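Local structure of DNA repair and telomere maintenance protein nbs1 (Schizosaccharomyces pombe, 3I0N) at residues C117-N122 and T149-N154; M153-G158 and D177-Q182; N224-F229 and N305-I310; D269-N274 and I289-I294. The protein serves as the adaptor subunit of the MRN complex in double-strand break repair and telomere maintenance, its N-terminal FHA/BRCT-repeat region binding phosphorylated proteins. All blocks are in the same frame, centred on the assembly; numbering follows the deposited sequence.

How the interactions relate
The four contacts belong to the two BRCT repeats. Interactions 1 and 2 lie in the first repeat and share Met153 and Asn154, with centres about 10 Å apart. They touch where Leu181 CD1 meets Phe120 CE2 at 3.7 Å. Interaction 4 pairs two strands of the second repeat's sheet, and interaction 3 ties the lead-in to that sheet to a later helix. Interaction 4 is nested in the chain loop closed by interaction 3. The two meet where Ile310 CG2 lies 4.1 Å from Phe270 CD2. Interactions 1 and 4 do not touch; their centres are about 28 Å apart. A glycerol, probably from the crystallisation liquor, lies about 4 Å from the His150 side chain.

Interaction 1 of 4, residues C117-N122 and T149-N154; sequences CIQFDN and THFVMN
The Phe120 ring carries Val152 CG2 over one face, a CH-pi contact of 3.9 Å to the ring centroid and 14° off the normal. On the sheet's other side, the Phe151 ring has Gln119 CD at its edge, in plane. Asp121 CA approaches the same ring obliquely, 3.7 Å from Phe151 CZ. These residues sit on strands 118-120 and 150-152, the two inner strands of the four-stranded parallel sheet of the first BRCT repeat.

Val152 also presses CG2 against Ile118 CG2 at 3.3 Å, tighter than usual carbon contact. Its CG2 is anti to the carbonyl carbon, which aims it at both neighbours. Helix 123-134 packs on Phe120 through Leu126, Trp129 and Leu133. Helix 163-169 packs on Phe151, on the sheet's other face.

The backbones pair in parallel. Gln119 N donates to His150 O, and Gln119 O accepts a nearly straight bond from Val152 N at 2.7 Å. At the start, Cys117 N donates to Thr149 OG1 at 3.0 Å, while Cys117 O accepts from Thr149 N. The Gln119 amide turns elsewhere, to Leu142 O and Asp144 OD1.

At the far end Asp121 N donates only a weak bond to Val152 O, and its carboxylate adds a further link. Its OD2 also bonds Thr162 OG1, and it accepts from Asn154 N at 3.2 Å on the anti lone pair.

Interaction 2 of 4, residues M153-G158 and D177-Q182; sequences MNRQAG and DDSYLQ
Arg155 lays the aliphatic part of its side chain against the start of helix 178-186. Its CD is 3.8 Å from Asp177 CB and equally close to Asp178 CB. The chain bends at chi3 (-79°), and NH1 passes near Ser179 CB at 4.1 Å. Arg155 NE stays 4.5 Å from Asp177 OD2. The oxygen is off the plane in which the N-H groups lie, so any attraction is probably electrostatic, without a hydrogen bond. Met153 CG is 4.2 Å from Asp177 CB.

Two waters fill in the polar links. One donates to Met153 O and accepts from Asp178 N, 2.8 Å away. The other donates to Asp178 OD2 and accepts a weak bond from Arg155 N.

In the BRCT fold this is where the loop after strand 150-152 meets the helix that follows the last sheet strand, 174-176. Asp177 is the N-cap of that helix. Its OD1 accepts from Ser179 OG at 2.7 Å, on the syn side, and more weakly from Ser179 N. These bonds probably help to hold the carboxylate's rotation beside Arg155.

Further out, Cys204 and Ile208 touch the Asp177 side chain. Asp178 OD1 takes a weak hydrogen bond from Trp129 NE1 of helix 123-134.

Interaction 3 of 4, residues N224-F229 and N305-I310; sequences NSLEGF and NSRELI
A charged side chain grips backbone carbonyls here: Arg307 of helix 306-310 meets the two overlapping beta turns that lead into strand 230-233, the first sheet strand of the second BRCT repeat. Arg307 NH1 donates to Ser225 O at 3.0 Å and to Glu227 O at 2.8 Å. NH2 donates to Glu227 O as well, at 3.1 Å, so that one oxygen is held end-on by two nitrogens. Both carbonyl oxygens lie near the guanidinium plane. The chain bends at chi3 (83°) to bring the group across the turns.

Phe229 CE2 sits over the centre of one guanidinium face, 3.7 Å above the plane. The two planes are tilted 55° apart. Ile310 CG2 lies over a face of the same ring, 4.1 Å from Phe229 CE1. Ile310 CD1 meets Leu226 CD2 at 3.7 Å, and Leu297 of helix 294-297 touches both residues. At Phe229, an alanine would remove the ring, and would probably leave a gap beside Ile310 and bare the guanidinium face that CE2 lies over.

All three hydrogen bonds of Arg307 go to main-chain oxygens, so they depend on the path of the turns and not on the side chains of Ser225 or Glu227.

Interaction 4 of 4, residues D269-N274 and I289-I294; sequences DFVVLN and IFCLTI
Three backbone hydrogen bonds join Val271, Leu292, Leu273 and Phe290. Val271 N donates to Phe290 O at 2.6 Å, with an N-H...O angle of 173°. Val271 O accepts from Leu292 N at 3.0 Å. Leu292 O then accepts from Leu273 N at 2.9 Å, the donor tilted 29° from the carbonyl plane. The two strands, 270-272 and 290-292, run parallel with axes 4.7 Å apart. They are the last two in sequence of the four-stranded parallel sheet of the second BRCT repeat. CA-H...O contacts fill in between the bonds, as from Cys291 CA to Val271 O.

On one face Phe270, Val272, Phe290 and Leu292 pack together. Leu292 CD1 reaches both Phe270 CD1 and Val272 CG2. Val272 CG1 lies 3.5 Å from Ile294 CD1, the two side chains crossing at about a right angle. Phe290 CD2 meets Phe270 CB at 3.7 Å, obliquely.

On the other face Val271 CB meets Cys291 SG. Ile289 spans the start of the pair: its CG1 rests against Asp269 O, and its CG2 meets Val271 CG2 at 3.9 Å. With a serine in place of Ile289, Val271 CG2 would probably lose its branched partner and a gap would open beside Asp269 O.

Strand 290-292 is an outermost strand of this sheet, while strand 230-233 flanks 270-272 on its far side. Leu244 of helix 238-246 touches Val272 and Ile294, and Tyr278 of helix 275-279 touches Leu273 and Thr293.

Interaction 1 of 4, residues C117-N122 and T149-N154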
# COMPACT_ATOMS: atom_id res chain seq x y z
N CYS A 117 -3.34 -2.30 3.96
CA CYS A 117 -2.02 -1.99 4.50
C CYS A 117 -1.32 -1.00 3.61
O CYS A 117 -1.17 -1.24 2.41
CB CYS A 117 -1.13 -3.23 4.58
SG CYS A 117 -1.58 -4.34 5.85
N ILE A 118 -0.85 0.10 4.20
CA ILE A 118 -0.30 1.19 3.41
C ILE A 118 1.20 1.38 3.58
O ILE A 118 1.71 1.61 4.68
CB ILE A 118 -1.08 2.49 3.64
CG1 ILE A 118 -2.54 2.31 3.20
CG2 ILE A 118 -0.44 3.64 2.88
CD1 ILE A 118 -3.47 3.47 3.52
N GLN A 119 1.90 1.27 2.45
CA GLN A 119 3.33 1.52 2.40
C GLN A 119 3.59 2.98 2.02
O GLN A 119 2.94 3.54 1.14
CB GLN A 119 4.02 0.56 1.42
CG GLN A 119 5.55 0.75 1.33
CD GLN A 119 6.24 -0.35 0.55
OE1 GLN A 119 5.60 -1.13 -0.16
NE2 GLN A 119 7.56 -0.43 0.69
N PHE A 120 4.55 3.59 2.71
CA PHE A 120 4.94 4.98 2.44
C PHE A 120 6.28 5.06 1.71
O PHE A 120 7.14 4.21 1.90
CB PHE A 120 4.95 5.79 3.73
CG PHE A 120 3.58 6.17 4.22
CD1 PHE A 120 2.76 5.22 4.84
CD2 PHE A 120 3.10 7.45 4.05
CE1 PHE A 120 1.48 5.57 5.28
CE2 PHE A 120 1.83 7.81 4.49
CZ PHE A 120 1.02 6.86 5.10
N ASP A 121 6.42 6.06 0.86
CA ASP A 121 7.63 6.27 0.05
C ASP A 121 8.83 6.68 0.92
O ASP A 121 9.97 6.30 0.63
CB ASP A 121 7.33 7.36 -0.98
CG ASP A 121 8.24 7.31 -2.21
OD1 ASP A 121 9.23 6.53 -2.25
OD2 ASP A 121 7.96 8.09 -3.15
N ASN A 122 8.56 7.44 1.99
CA ASN A 122 9.61 7.95 2.87
C ASN A 122 9.18 8.11 4.35
O ASN A 122 7.98 8.12 4.64
CB ASN A 122 10.26 9.22 2.29
CG ASN A 122 9.30 10.39 2.15
OD1 ASN A 122 9.05 10.86 1.04
ND2 ASN A 122 8.77 10.87 3.27
N THR A 149 -1.41 -3.23 0.24
CA THR A 149 -2.49 -3.04 -0.72
C THR A 149 -2.36 -1.70 -1.46
O THR A 149 -2.80 -1.56 -2.60
CB THR A 149 -3.89 -3.11 -0.03
OG1 THR A 149 -3.96 -2.15 1.04
CG2 THR A 149 -4.16 -4.49 0.54
N HIS A 150 -1.72 -0.73 -0.80
CA HIS A 150 -1.58 0.63 -1.32
C HIS A 150 -0.20 1.20 -1.03
O HIS A 150 0.42 0.91 0.01
CB HIS A 150 -2.67 1.54 -0.74
CG HIS A 150 -4.05 1.06 -1.03
ND1 HIS A 150 -4.68 0.10 -0.26
CD2 HIS A 150 -4.92 1.36 -2.02
CE1 HIS A 150 -5.87 -0.15 -0.76
NE2 HIS A 150 -6.04 0.60 -1.83
N PHE A 151 0.28 2.02 -1.95
CA PHE A 151 1.57 2.67 -1.81
C PHE A 151 1.34 4.17 -1.90
O PHE A 151 0.72 4.63 -2.85
CB PHE A 151 2.54 2.20 -2.91
CG PHE A 151 3.89 2.84 -2.85
CD1 PHE A 151 4.91 2.27 -2.10
CD2 PHE A 151 4.15 4.05 -3.51
CE1 PHE A 151 6.18 2.87 -2.03
CE2 PHE A 151 5.39 4.65 -3.44
CZ PHE A 151 6.41 4.06 -2.71
N VAL A 152 1.81 4.92 -0.90
CA VAL A 152 1.70 6.38 -0.93
C VAL A 152 2.94 6.98 -1.58
O VAL A 152 4.04 6.83 -1.07
CB VAL A 152 1.50 7.02 0.48
CG1 VAL A 152 1.23 8.52 0.37
CG2 VAL A 152 0.37 6.36 1.22
N MET A 153 2.74 7.65 -2.71
CA MET A 153 3.84 8.30 -3.42
C MET A 153 4.15 9.68 -2.85
O MET A 153 3.25 10.39 -2.37
CB MET A 153 3.56 8.39 -4.92
CG MET A 153 2.43 9.33 -5.33
SD MET A 153 2.29 9.55 -7.11
CE MET A 153 3.66 10.65 -7.48
N ASN A 154 5.42 10.06 -2.90
CA ASN A 154 5.83 11.41 -2.61
C ASN A 154 5.38 12.29 -3.78
O ASN A 154 5.93 12.20 -4.88
CB ASN A 154 7.36 11.45 -2.44
CG ASN A 154 7.87 12.80 -1.95
OD1 ASN A 154 7.13 13.61 -1.39
ND2 ASN A 154 9.16 13.05 -2.17
O HOH W 1 7.35 9.83 -6.08

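Interaction 2 of 4, residues M153-G158 and D177-Q182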
# COMPACT_ATOMS: atom_id res chain seq x y z
N MET A 153 2.74 7.65 -2.71
CA MET A 153 3.84 8.30 -3.42
C MET A 153 4.15 9.68 -2.85
O MET A 153 3.25 10.39 -2.37
CB MET A 153 3.56 8.39 -4.92
CG MET A 153 2.43 9.33 -5.33
SD MET A 153 2.29 9.55 -7.11
CE MET A 153 3.66 10.65 -7.48
N ASN A 154 5.42 10.06 -2.90
CA ASN A 154 5.83 11.41 -2.61
C ASN A 154 5.38 12.29 -3.78
O ASN A 154 5.93 12.20 -4.88
CB ASN A 154 7.36 11.45 -2.44
CG ASN A 154 7.87 12.80 -1.95
OD1 ASN A 154 7.13 13.61 -1.39
ND2 ASN A 154 9.16 13.05 -2.17
N ARG A 155 4.37 13.12 -3.53
CA ARG A 155 3.87 14.05 -4.55
C ARG A 155 4.50 15.40 -4.33
O ARG A 155 3.84 16.38 -3.95
CB ARG A 155 2.33 14.12 -4.58
CG ARG A 155 1.67 14.59 -3.29
CD ARG A 155 0.19 14.90 -3.47
NE ARG A 155 -0.02 16.20 -4.10
CZ ARG A 155 -1.05 17.01 -3.84
NH1 ARG A 155 -1.96 16.67 -2.93
NH2 ARG A 155 -1.15 18.18 -4.47
N GLN A 156 5.80 15.46 -4.57
CA GLN A 156 6.56 16.69 -4.39
C GLN A 156 6.14 17.70 -5.46
O GLN A 156 6.36 18.90 -5.29
CB GLN A 156 8.05 16.39 -4.47
CG GLN A 156 8.91 17.35 -3.67
CD GLN A 156 10.08 16.65 -3.00
OE1 GLN A 156 9.88 15.75 -2.17
NE2 GLN A 156 11.29 17.07 -3.33
N ALA A 157 5.51 17.19 -6.53
CA ALA A 157 5.02 17.99 -7.67
C ALA A 157 6.04 19.00 -8.18
O ALA A 157 5.69 20.10 -8.60
CB ALA A 157 3.69 18.69 -7.32
N GLY A 158 7.32 18.61 -8.13
CA GLY A 158 8.41 19.49 -8.55
C GLY A 158 9.63 18.78 -9.08
O GLY A 158 10.64 19.43 -9.39
N ASP A 177 -1.95 9.13 -2.86
CA ASP A 177 -1.15 10.24 -2.37
C ASP A 177 -1.77 10.94 -1.15
O ASP A 177 -2.77 10.48 -0.59
CB ASP A 177 -0.85 11.24 -3.50
CG ASP A 177 -2.11 11.92 -4.05
OD1 ASP A 177 -3.12 12.02 -3.31
OD2 ASP A 177 -2.08 12.37 -5.21
N ASP A 178 -1.14 12.05 -0.75
CA ASP A 178 -1.58 12.95 0.32
C ASP A 178 -3.08 13.21 0.41
O ASP A 178 -3.67 13.09 1.49
CB ASP A 178 -0.88 14.32 0.16
CG ASP A 178 0.33 14.47 1.06
OD1 ASP A 178 0.34 13.89 2.17
OD2 ASP A 178 1.27 15.20 0.68
N SER A 179 -3.67 13.60 -0.71
CA SER A 179 -5.07 14.02 -0.74
C SER A 179 -6.03 12.90 -0.40
O SER A 179 -7.03 13.13 0.28
CB SER A 179 -5.43 14.70 -2.07
OG SER A 179 -5.04 13.92 -3.18
N TYR A 180 -5.72 11.68 -0.85
CA TYR A 180 -6.55 10.51 -0.52
C TYR A 180 -6.56 10.26 0.99
O TYR A 180 -7.60 9.95 1.56
CB TYR A 180 -6.11 9.24 -1.27
CG TYR A 180 -6.95 8.03 -0.92
CD1 TYR A 180 -8.16 7.78 -1.58
CD2 TYR A 180 -6.57 7.16 0.09
CE1 TYR A 180 -8.95 6.68 -1.26
CE2 TYR A 180 -7.35 6.05 0.42
CZ TYR A 180 -8.53 5.82 -0.25
OH TYR A 180 -9.30 4.73 0.10
N LEU A 181 -5.39 10.37 1.62
CA LEU A 181 -5.28 10.12 3.05
C LEU A 181 -6.02 11.18 3.86
O LEU A 181 -6.59 10.87 4.90
CB LEU A 181 -3.81 10.07 3.48
CG LEU A 181 -2.89 9.00 2.88
CD1 LEU A 181 -1.46 9.20 3.36
CD2 LEU A 181 -3.39 7.57 3.20
N GLN A 182 -5.99 12.42 3.37
CA GLN A 182 -6.75 13.54 3.94
C GLN A 182 -8.27 13.38 3.74
O GLN A 182 -9.05 13.65 4.65
CB GLN A 182 -6.29 14.88 3.34
CG GLN A 182 -5.15 15.54 4.10
CD GLN A 182 -4.40 16.60 3.30
OE1 GLN A 182 -5.00 17.38 2.55
NE2 GLN A 182 -3.08 16.64 3.47
O HOH W 2 1.59 12.22 -1.41
O HOH W 3 3.66 14.75 -0.55

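Interaction 3 of 4, residues N224-F229 and N305-I310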
# COMPACT_ATOMS: atom_id res chain seq x y z
N ASN A 224 9.41 -6.75 -18.84
CA ASN A 224 10.24 -7.46 -19.82
C ASN A 224 10.49 -6.70 -21.13
O ASN A 224 10.88 -7.28 -22.14
CB ASN A 224 9.70 -8.87 -20.10
CG ASN A 224 9.69 -9.75 -18.86
OD1 ASN A 224 8.79 -10.58 -18.67
ND2 ASN A 224 10.71 -9.59 -18.00
N SER A 225 10.26 -5.38 -21.09
CA SER A 225 10.52 -4.53 -22.25
C SER A 225 12.01 -4.50 -22.62
O SER A 225 12.34 -4.30 -23.79
CB SER A 225 9.97 -3.11 -22.03
OG SER A 225 10.50 -2.52 -20.86
N LEU A 226 12.90 -4.72 -21.65
CA LEU A 226 14.34 -4.66 -21.89
C LEU A 226 15.08 -5.98 -21.70
O LEU A 226 16.30 -5.98 -21.47
CB LEU A 226 15.00 -3.58 -21.01
CG LEU A 226 14.58 -2.14 -21.21
CD1 LEU A 226 15.38 -1.24 -20.28
CD2 LEU A 226 14.76 -1.73 -22.67
N GLU A 227 14.36 -7.09 -21.78
CA GLU A 227 14.99 -8.40 -21.65
C GLU A 227 15.92 -8.69 -22.84
O GLU A 227 15.61 -8.34 -23.99
CB GLU A 227 13.94 -9.51 -21.48
CG GLU A 227 13.03 -9.71 -22.68
CD GLU A 227 12.11 -10.91 -22.57
OE1 GLU A 227 12.09 -11.56 -21.50
OE2 GLU A 227 11.41 -11.19 -23.55
N GLY A 228 17.06 -9.31 -22.54
CA GLY A 228 18.13 -9.47 -23.51
C GLY A 228 19.31 -8.58 -23.14
O GLY A 228 20.46 -8.99 -23.28
N PHE A 229 19.00 -7.37 -22.66
CA PHE A 229 20.02 -6.41 -22.22
C PHE A 229 20.55 -6.74 -20.83
O PHE A 229 19.80 -7.21 -19.97
CB PHE A 229 19.48 -4.97 -22.22
CG PHE A 229 19.18 -4.44 -23.59
CD1 PHE A 229 20.17 -3.85 -24.37
CD2 PHE A 229 17.89 -4.52 -24.12
CE1 PHE A 229 19.90 -3.36 -25.65
CE2 PHE A 229 17.61 -4.03 -25.40
CZ PHE A 229 18.62 -3.44 -26.16
N ASN A 305 9.38 3.55 -27.80
CA ASN A 305 10.47 2.84 -28.47
C ASN A 305 11.70 2.66 -27.58
O ASN A 305 12.83 2.96 -28.00
CB ASN A 305 10.84 3.56 -29.77
CG ASN A 305 11.05 5.07 -29.59
OD1 ASN A 305 10.72 5.64 -28.54
ND2 ASN A 305 11.57 5.72 -30.62
N SER A 306 11.48 2.14 -26.38
CA SER A 306 12.53 2.00 -25.36
C SER A 306 13.72 1.14 -25.79
O SER A 306 14.87 1.49 -25.51
CB SER A 306 11.95 1.46 -24.06
OG SER A 306 11.00 2.37 -23.53
N ARG A 307 13.43 0.01 -26.44
CA ARG A 307 14.47 -0.92 -26.87
C ARG A 307 15.42 -0.29 -27.87
O ARG A 307 16.64 -0.35 -27.69
CB ARG A 307 13.86 -2.19 -27.46
CG ARG A 307 13.40 -3.19 -26.43
CD ARG A 307 12.94 -4.51 -27.05
NE ARG A 307 14.05 -5.43 -27.34
CZ ARG A 307 14.65 -6.21 -26.44
NH1 ARG A 307 14.28 -6.19 -25.16
NH2 ARG A 307 15.64 -7.01 -26.83
N GLU A 308 14.86 0.32 -28.92
CA GLU A 308 15.66 0.91 -29.98
C GLU A 308 16.42 2.14 -29.47
O GLU A 308 17.59 2.31 -29.78
CB GLU A 308 14.80 1.29 -31.19
CG GLU A 308 15.61 1.49 -32.46
CD GLU A 308 14.93 2.40 -33.48
OE1 GLU A 308 13.90 3.03 -33.15
OE2 GLU A 308 15.45 2.48 -34.61
N LEU A 309 15.73 2.96 -28.69
CA LEU A 309 16.29 4.19 -28.11
C LEU A 309 17.56 3.91 -27.31
O LEU A 309 18.52 4.68 -27.34
CB LEU A 309 15.24 4.87 -27.24
CG LEU A 309 15.23 6.39 -27.18
CD1 LEU A 309 13.81 6.92 -27.34
CD2 LEU A 309 15.85 6.87 -25.88
N ILE A 310 17.56 2.78 -26.60
CA ILE A 310 18.72 2.31 -25.87
C ILE A 310 19.79 1.76 -26.82
O ILE A 310 20.97 2.09 -26.69
CB ILE A 310 18.31 1.31 -24.76
CG1 ILE A 310 17.73 2.09 -23.58
CG2 ILE A 310 19.49 0.45 -24.29
CD1 ILE A 310 16.94 1.27 -22.60

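Interaction 4 of 4, residues D269-N274 and I289-I294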
# COMPACT_ATOMS: atom_id res chain seq x y z
N ASP A 269 25.83 -4.12 -21.42
CA ASP A 269 25.33 -3.26 -22.50
C ASP A 269 25.40 -1.78 -22.11
O ASP A 269 25.76 -0.94 -22.93
CB ASP A 269 23.91 -3.64 -22.89
CG ASP A 269 23.83 -5.03 -23.48
OD1 ASP A 269 24.34 -5.24 -24.60
OD2 ASP A 269 23.25 -5.92 -22.82
N PHE A 270 25.03 -1.48 -20.87
CA PHE A 270 25.11 -0.12 -20.33
C PHE A 270 25.28 -0.15 -18.81
O PHE A 270 25.04 -1.17 -18.16
CB PHE A 270 23.89 0.73 -20.74
CG PHE A 270 22.56 0.20 -20.25
CD1 PHE A 270 22.03 0.60 -19.02
CD2 PHE A 270 21.80 -0.66 -21.04
CE1 PHE A 270 20.79 0.12 -18.58
CE2 PHE A 270 20.56 -1.14 -20.61
CZ PHE A 270 20.06 -0.74 -19.37
N VAL A 271 25.69 0.99 -18.25
CA VAL A 271 25.95 1.10 -16.82
C VAL A 271 24.92 2.02 -16.19
O VAL A 271 24.58 3.07 -16.74
CB VAL A 271 27.39 1.64 -16.55
CG1 VAL A 271 27.58 2.03 -15.08
CG2 VAL A 271 28.42 0.60 -16.94
N VAL A 272 24.41 1.60 -15.03
CA VAL A 272 23.50 2.43 -14.26
C VAL A 272 24.23 2.97 -13.05
O VAL A 272 24.68 2.21 -12.18
CB VAL A 272 22.21 1.68 -13.85
CG1 VAL A 272 21.33 2.58 -12.99
CG2 VAL A 272 21.44 1.22 -15.08
N LEU A 273 24.34 4.29 -13.00
CA LEU A 273 25.05 4.99 -11.95
C LEU A 273 24.08 5.66 -11.00
O LEU A 273 22.95 5.98 -11.37
CB LEU A 273 25.97 6.05 -12.55
CG LEU A 273 27.15 5.60 -13.43
CD1 LEU A 273 27.78 6.81 -14.08
CD2 LEU A 273 28.18 4.81 -12.63
N ASN A 274 24.52 5.87 -9.76
CA ASN A 274 23.78 6.67 -8.80
C ASN A 274 23.89 8.14 -9.16
O ASN A 274 24.77 8.54 -9.93
CB ASN A 274 24.30 6.45 -7.38
CG ASN A 274 24.15 5.02 -6.91
OD1 ASN A 274 24.91 4.56 -6.05
ND2 ASN A 274 23.16 4.31 -7.45
N ILE A 289 31.33 2.79 -22.87
CA ILE A 289 29.99 2.33 -22.47
C ILE A 289 28.98 3.38 -21.97
O ILE A 289 29.33 4.32 -21.26
CB ILE A 289 30.08 1.13 -21.47
CG1 ILE A 289 28.78 0.32 -21.45
CG2 ILE A 289 30.52 1.60 -20.07
CD1 ILE A 289 28.89 -1.01 -20.76
N PHE A 290 27.72 3.18 -22.36
CA PHE A 290 26.60 4.05 -22.00
C PHE A 290 26.34 4.06 -20.49
O PHE A 290 26.20 3.01 -19.86
CB PHE A 290 25.36 3.61 -22.79
CG PHE A 290 24.14 4.47 -22.58
CD1 PHE A 290 24.24 5.86 -22.55
CD2 PHE A 290 22.89 3.89 -22.47
CE1 PHE A 290 23.11 6.65 -22.36
CE2 PHE A 290 21.75 4.67 -22.29
CZ PHE A 290 21.86 6.05 -22.23
N CYS A 291 26.32 5.27 -19.91
CA CYS A 291 26.08 5.47 -18.49
C CYS A 291 24.88 6.38 -18.26
O CYS A 291 24.77 7.44 -18.89
CB CYS A 291 27.31 6.06 -17.81
SG CYS A 291 28.79 5.02 -17.82
N LEU A 292 23.97 5.96 -17.38
CA LEU A 292 22.80 6.77 -17.02
C LEU A 292 22.25 6.49 -15.62
O LEU A 292 22.62 5.51 -14.97
CB LEU A 292 21.67 6.62 -18.05
CG LEU A 292 21.18 5.28 -18.61
CD1 LEU A 292 21.16 4.14 -17.61
CD2 LEU A 292 19.80 5.48 -19.20
N THR A 293 21.36 7.37 -15.16
CA THR A 293 20.71 7.21 -13.86
C THR A 293 19.40 6.43 -14.02
O THR A 293 18.95 6.19 -15.15
CB THR A 293 20.45 8.58 -13.19
OG1 THR A 293 19.59 9.36 -14.02
CG2 THR A 293 21.75 9.33 -12.98
N ILE A 294 18.81 6.03 -12.90
CA ILE A 294 17.48 5.40 -12.88
C ILE A 294 16.42 6.35 -13.45
O ILE A 294 15.54 5.93 -14.20
CB ILE A 294 17.04 4.97 -11.46
CG1 ILE A 294 18.13 4.13 -10.78
CG2 ILE A 294 15.72 4.16 -11.51
CD1 ILE A 294 18.20 2.73 -11.33